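Local coordinates for protein beta-N-acetylhexosaminidase (Thermotoga neapolitana, PDB 5BZA) that probably hydrolyses terminal non-reducing N-acetyl-D-hexosamine residues from N-acetyl-beta-D-hexosaminides, as a thermostable glycoside hydrolase of family 3, at residues B[110-116]-B[155-160]; B[325-330]-B[453-457]. The contacts are given in a common frame with arbitrary orientation. Numbering follows the deposited sequence.

Contact 1: B[110-116]-B[155-160]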
loop_
_atom_site.group_PDB
_atom_site.type_symbol
_atom_site.label_atom_id
_atom_site.label_comp_id
_atom_site.label_asym_id
_atom_site.label_seq_id
_atom_site.Cartn_x
_atom_site.Cartn_y
_atom_site.Cartn_z
ATOM N N MET B 110 -9.443 -6.157 -12.491
ATOM C CA MET B 110 -8.963 -5.720 -13.798
ATOM C C MET B 110 -8.023 -4.562 -13.536
ATOM O O MET B 110 -8.133 -3.898 -12.518
ATOM C CB MET B 110 -10.116 -5.296 -14.721
ATOM C CG MET B 110 -9.664 -4.842 -16.133
ATOM S SD MET B 110 -11.043 -4.572 -17.286
ATOM C CE MET B 110 -11.463 -6.275 -17.685
ATOM N N VAL B 111 -7.073 -4.357 -14.430
ATOM C CA VAL B 111 -6.286 -3.160 -14.432
ATOM C C VAL B 111 -6.276 -2.596 -15.878
ATOM O O VAL B 111 -6.155 -3.324 -16.866
ATOM C CB VAL B 111 -4.862 -3.435 -13.921
ATOM C CG1 VAL B 111 -4.102 -4.374 -14.903
ATOM C CG2 VAL B 111 -4.116 -2.124 -13.651
ATOM N N PHE B 112 -6.394 -1.278 -15.982
ATOM C CA PHE B 112 -6.336 -0.616 -17.274
ATOM C C PHE B 112 -4.852 -0.408 -17.583
ATOM O O PHE B 112 -4.357 0.728 -17.585
ATOM C CB PHE B 112 -7.130 0.694 -17.256
ATOM C CG PHE B 112 -8.625 0.495 -17.185
ATOM C CD1 PHE B 112 -9.194 -0.701 -17.538
ATOM C CD2 PHE B 112 -9.465 1.534 -16.802
ATOM C CE1 PHE B 112 -10.585 -0.885 -17.514
ATOM C CE2 PHE B 112 -10.866 1.359 -16.768
ATOM C CZ PHE B 112 -11.420 0.131 -17.121
ATOM N N ALA B 113 -4.177 -1.531 -17.843
ATOM C CA ALA B 113 -2.771 -1.587 -18.192
ATOM C C ALA B 113 -2.526 -2.988 -18.771
ATOM O O ALA B 113 -3.362 -3.868 -18.569
ATOM C CB ALA B 113 -1.914 -1.349 -16.995
ATOM N N PRO B 114 -1.419 -3.201 -19.507
ATOM C CA PRO B 114 -0.334 -2.286 -19.896
ATOM C C PRO B 114 -0.635 -1.371 -21.106
ATOM O O PRO B 114 -1.499 -1.648 -21.933
ATOM C CB PRO B 114 0.816 -3.246 -20.254
ATOM C CG PRO B 114 0.119 -4.405 -20.831
ATOM C CD PRO B 114 -1.192 -4.552 -20.060
ATOM N N VAL B 115 0.087 -0.258 -21.140
ATOM C CA VAL B 115 0.199 0.625 -22.286
ATOM C C VAL B 115 1.076 -0.034 -23.320
ATOM O O VAL B 115 2.252 -0.364 -23.024
ATOM C CB VAL B 115 0.821 1.972 -21.889
ATOM C CG1 VAL B 115 1.322 2.777 -23.163
ATOM C CG2 VAL B 115 -0.160 2.745 -21.046
ATOM N N LEU B 116 0.516 -0.227 -24.524
ATOM C CA LEU B 116 1.289 -0.825 -25.598
ATOM C C LEU B 116 1.637 0.183 -26.712
ATOM O O LEU B 116 2.246 -0.170 -27.724
ATOM C CB LEU B 116 0.539 -2.038 -26.154
ATOM C CG LEU B 116 0.212 -3.192 -25.191
ATOM C CD1 LEU B 116 -0.416 -4.343 -25.971
ATOM C CD2 LEU B 116 1.446 -3.635 -24.442
ATOM N N VAL B 155 -5.378 -10.494 -11.861
ATOM C CA VAL B 155 -6.108 -9.383 -12.438
ATOM C C VAL B 155 -6.120 -9.483 -13.967
ATOM O O VAL B 155 -5.101 -9.727 -14.605
ATOM C CB VAL B 155 -5.451 -8.076 -11.935
ATOM C CG1 VAL B 155 -5.717 -6.970 -12.794
ATOM C CG2 VAL B 155 -5.960 -7.765 -10.543
ATOM N N ILE B 156 -7.265 -9.292 -14.578
ATOM C CA ILE B 156 -7.304 -9.263 -16.070
ATOM C C ILE B 156 -6.796 -7.968 -16.637
ATOM O O ILE B 156 -7.389 -6.930 -16.410
ATOM C CB ILE B 156 -8.704 -9.499 -16.593
ATOM C CG1 ILE B 156 -9.123 -10.896 -16.161
ATOM C CG2 ILE B 156 -8.732 -9.434 -18.140
ATOM C CD1 ILE B 156 -10.493 -11.203 -16.561
ATOM N N PRO B 157 -5.715 -8.035 -17.424
ATOM C CA PRO B 157 -5.195 -6.812 -18.042
ATOM C C PRO B 157 -6.130 -6.261 -19.099
ATOM O O PRO B 157 -6.939 -6.997 -19.660
ATOM C CB PRO B 157 -3.858 -7.267 -18.649
ATOM C CG PRO B 157 -4.065 -8.697 -18.947
ATOM C CD PRO B 157 -4.970 -9.233 -17.854
ATOM N N CYS B 158 -6.042 -4.954 -19.310
ATOM C CA CYS B 158 -6.715 -4.275 -20.421
ATOM C C CYS B 158 -5.684 -3.476 -21.221
ATOM O O CYS B 158 -5.211 -2.406 -20.806
ATOM C CB CYS B 158 -7.821 -3.351 -19.906
ATOM S SG CYS B 158 -8.752 -2.538 -21.237
ATOM N N ILE B 159 -5.307 -4.008 -22.366
ATOM C CA ILE B 159 -4.264 -3.374 -23.150
ATOM C C ILE B 159 -4.832 -2.137 -23.848
ATOM O O ILE B 159 -5.977 -2.097 -24.187
ATOM C CB ILE B 159 -3.635 -4.380 -24.152
ATOM C CG1 ILE B 159 -4.688 -4.980 -25.088
ATOM C CG2 ILE B 159 -2.880 -5.467 -23.381
ATOM C CD1 ILE B 159 -4.101 -6.006 -26.053
ATOM N N LYS B 160 -4.002 -1.121 -24.036
ATOM C CA LYS B 160 -4.441 0.169 -24.562
ATOM C C LYS B 160 -3.257 0.867 -25.240
ATOM O O LYS B 160 -2.108 0.541 -24.939
ATOM C CB LYS B 160 -5.021 1.034 -23.417
ATOM C CG LYS B 160 -3.994 1.406 -22.352
ATOM C CD LYS B 160 -4.665 2.045 -21.140
ATOM C CE LYS B 160 -3.649 2.376 -20.064
ATOM N NZ LYS B 160 -4.282 3.004 -18.889
#

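Contact 2: B[325-330]-B[453-457]. With CD (cadmium ion), chain S.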
loop_
_atom_site.group_PDB
_atom_site.type_symbol
_atom_site.label_atom_id
_atom_site.label_comp_id
_atom_site.label_asym_id
_atom_site.label_seq_id
_atom_site.Cartn_x
_atom_site.Cartn_y
_atom_site.Cartn_z
ATOM N N ILE B 325 -12.874 -4.636 6.053
ATOM C CA ILE B 325 -12.437 -3.655 7.047
ATOM C C ILE B 325 -13.602 -2.688 7.362
ATOM O O ILE B 325 -13.961 -2.456 8.543
ATOM C CB ILE B 325 -11.188 -2.934 6.561
ATOM C CG1 ILE B 325 -10.075 -3.987 6.423
ATOM C CG2 ILE B 325 -10.811 -1.788 7.504
ATOM C CD1 ILE B 325 -8.728 -3.467 5.838
ATOM N N ALA B 326 -14.262 -2.227 6.310
ATOM C CA ALA B 326 -15.436 -1.374 6.499
ATOM C C ALA B 326 -16.449 -2.099 7.403
ATOM O O ALA B 326 -16.993 -1.525 8.361
ATOM C CB ALA B 326 -16.078 -0.995 5.112
ATOM N N GLU B 327 -16.613 -3.392 7.142
ATOM C CA GLU B 327 -17.590 -4.201 7.834
ATOM C C GLU B 327 -17.256 -4.286 9.326
ATOM O O GLU B 327 -18.130 -4.110 10.186
ATOM C CB GLU B 327 -17.639 -5.592 7.222
ATOM C CG GLU B 327 -18.701 -6.462 7.811
ATOM C CD GLU B 327 -20.078 -6.061 7.395
ATOM O OE1 GLU B 327 -20.214 -5.051 6.652
ATOM O OE2 GLU B 327 -21.032 -6.731 7.859
ATOM N N VAL B 328 -15.980 -4.515 9.617
ATOM C CA VAL B 328 -15.536 -4.655 11.000
ATOM C C VAL B 328 -15.834 -3.339 11.680
ATOM O O VAL B 328 -16.427 -3.319 12.783
ATOM C CB VAL B 328 -14.013 -5.014 11.070
ATOM C CG1 VAL B 328 -13.392 -4.748 12.436
ATOM C CG2 VAL B 328 -13.790 -6.467 10.644
ATOM N N ALA B 329 -15.473 -2.243 10.996
ATOM C CA ALA B 329 -15.594 -0.922 11.591
ATOM C C ALA B 329 -17.056 -0.714 11.888
ATOM O O ALA B 329 -17.428 -0.211 12.966
ATOM C CB ALA B 329 -15.047 0.163 10.664
ATOM N N GLU B 330 -17.896 -1.196 10.977
ATOM C CA GLU B 330 -19.339 -1.005 11.119
ATOM C C GLU B 330 -19.873 -1.771 12.350
ATOM O O GLU B 330 -20.707 -1.266 13.086
ATOM C CB GLU B 330 -20.056 -1.401 9.811
ATOM C CG GLU B 330 -21.572 -1.377 9.865
ATOM C CD GLU B 330 -22.291 -1.340 8.481
ATOM O OE1 GLU B 330 -21.685 -1.145 7.367
ATOM O OE2 GLU B 330 -23.527 -1.526 8.521
ATOM N N ILE B 453 -12.152 5.108 9.124
ATOM C CA ILE B 453 -13.273 4.300 8.709
ATOM C C ILE B 453 -14.257 4.111 9.870
ATOM O O ILE B 453 -15.470 4.090 9.642
ATOM C CB ILE B 453 -12.840 2.910 8.145
ATOM C CG1 ILE B 453 -14.076 2.125 7.689
ATOM C CG2 ILE B 453 -12.075 2.079 9.184
ATOM C CD1 ILE B 453 -14.922 2.838 6.639
ATOM N N SER B 454 -13.740 4.028 11.107
ATOM C CA SER B 454 -14.587 3.848 12.308
ATOM C C SER B 454 -15.429 5.081 12.675
ATOM O O SER B 454 -16.602 4.984 13.040
ATOM C CB SER B 454 -13.717 3.468 13.513
ATOM O OG SER B 454 -13.363 2.116 13.456
ATOM N N VAL B 455 -14.777 6.234 12.641
ATOM C CA VAL B 455 -15.456 7.503 12.816
ATOM C C VAL B 455 -16.559 7.686 11.752
ATOM O O VAL B 455 -17.714 7.976 12.070
ATOM C CB VAL B 455 -14.427 8.621 12.754
ATOM C CG1 VAL B 455 -15.085 9.987 12.856
ATOM C CG2 VAL B 455 -13.408 8.404 13.844
ATOM N N TYR B 456 -16.192 7.425 10.494
ATOM C CA TYR B 456 -17.115 7.456 9.346
ATOM C C TYR B 456 -18.314 6.572 9.660
ATOM O O TYR B 456 -19.484 6.998 9.564
ATOM C CB TYR B 456 -16.360 6.975 8.093
ATOM C CG TYR B 456 -17.142 6.743 6.821
ATOM C CD1 TYR B 456 -17.892 5.581 6.634
ATOM C CD2 TYR B 456 -17.067 7.656 5.773
ATOM C CE1 TYR B 456 -18.585 5.353 5.443
ATOM C CE2 TYR B 456 -17.744 7.439 4.568
ATOM C CZ TYR B 456 -18.492 6.281 4.405
ATOM O OH TYR B 456 -19.151 6.070 3.221
ATOM N N LYS B 457 -18.034 5.356 10.120
ATOM C CA LYS B 457 -19.128 4.445 10.418
ATOM C C LYS B 457 -19.959 4.926 11.615
ATOM O O LYS B 457 -21.177 4.709 11.661
ATOM C CB LYS B 457 -18.603 3.035 10.684
ATOM C CG LYS B 457 -18.208 2.303 9.420
ATOM C CD LYS B 457 -19.413 2.157 8.481
ATOM C CE LYS B 457 -19.012 1.706 7.084
ATOM N NZ LYS B 457 -20.196 1.426 6.234
HETATM CD CD CD S . -22.790 -4.405 7.119
HETATM O O HOH W 1 -15.336 0.705 14.512
#

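Contact 1: B[110-116]-B[155-160]
Two neighbouring parallel strands of the TIM barrel of this family 3 glycosidase meet here, joined through a beta-alpha-beta crossover. Val111 N donates to Ile156 O (3.3 Å), while Val111 O receives only a weak bond from Cys158 N (2.9 Å). Phe112 is the centre of an inverse gamma turn and a cis peptide precedes Pro114; pairing is interrupted here, and Cys158 N also reaches Ala113 O (3.0 Å). It resumes one residue out of register, where Leu116 N meets Lys160 O almost linearly (2.8 Å). Lys160, buried, needs polar partners: its NZ gives a hydrogen bond to Phe112 O (2.6 Å) and a salt bridge to Glu65. The next residue, His161, is a cadmium ligand. Small Cys158 fits beside the Phe112 ring, its SG 5.1 Å from the ring centroid in an oblique sulfur-aromatic contact. Branched Ile159 packs its CB against Leu116 CD1 (3.7 Å). Strand 59-62 lies beside strand 110-111 and strand 205-208 beside strand 156-162, while helices 136-153 and 192-198 cover Pro114, Ile159 and Leu116.

Contact 2: B[325-330]-B[453-457]
Lys457, Ala329 and Ile453 have the most surface buried where helix 325-330 crosses helix 453-457, the two segment axes approaching to 8.7 Å at a crossing angle of -55°. Ala329 points its methyl toward the partner helix, and this short side chain permits a close approach: its CA lies 4.9 Å from that of Ser454. Its CB touches Ile453 CG1 at 3.7 Å and Lys457 CG at 4.0 Å, so it rests against residues one helical turn apart. Ile453, branched and apolar, also spreads over the preceding turn, with its CG1 3.9 Å from Ala326 CA and its CG2 4.4 Å from Ile325 CG2.

Lys457 suits the border of this apolar patch because its long aliphatic stem can pack while its ammonium group reaches polar partners. Its CE lies 4.0 Å from Ala326 O, and its NZ forms a salt bridge with Glu330 OE1 (3.2 Å) as well as binding Gln460 and Asp47. Beside Ala329, a water donates to Ala329 O (2.8 Å) and accepts from Ser454 OG (2.6 Å), joining a main-chain carbonyl to a side-chain hydroxyl.

Glu327 points away from helix 453-457, and its OE1 binds cadmium at 2.7 Å; Arg54 is also part of that site. Phe91 of the second subunit packs on Glu327 and Val328. Helix 42-54 packs against both segments. The crossing angle is consistent with ridges-into-grooves packing of i±4 ridges, for which about -50° is expected, and the packing joins the helix that follows the barrel to the last helix of the C-terminal domain.

How the contacts relate
From the N terminus, the chain lays down the first barrel strands before reaching 110-116. Contact 1 then closes a loop of 38 intervening residues, which includes helix 136-153, and so ties adjacent strands within the N-terminal barrel. The chain completes the barrel before reaching 325-330. Contact 2 closes much later, across 122 residues that hold the whole C-terminal mixed sheet, and brings helix 452-463 back to helix 323-331. The two loops lie in series, neither nesting nor crossing. Their centres are 31 Å apart, on opposite sides of the chain's centre, with nearest atoms about 17 Å apart: one contact is internal to the barrel, the other joins the C-terminal domain to its entry helix.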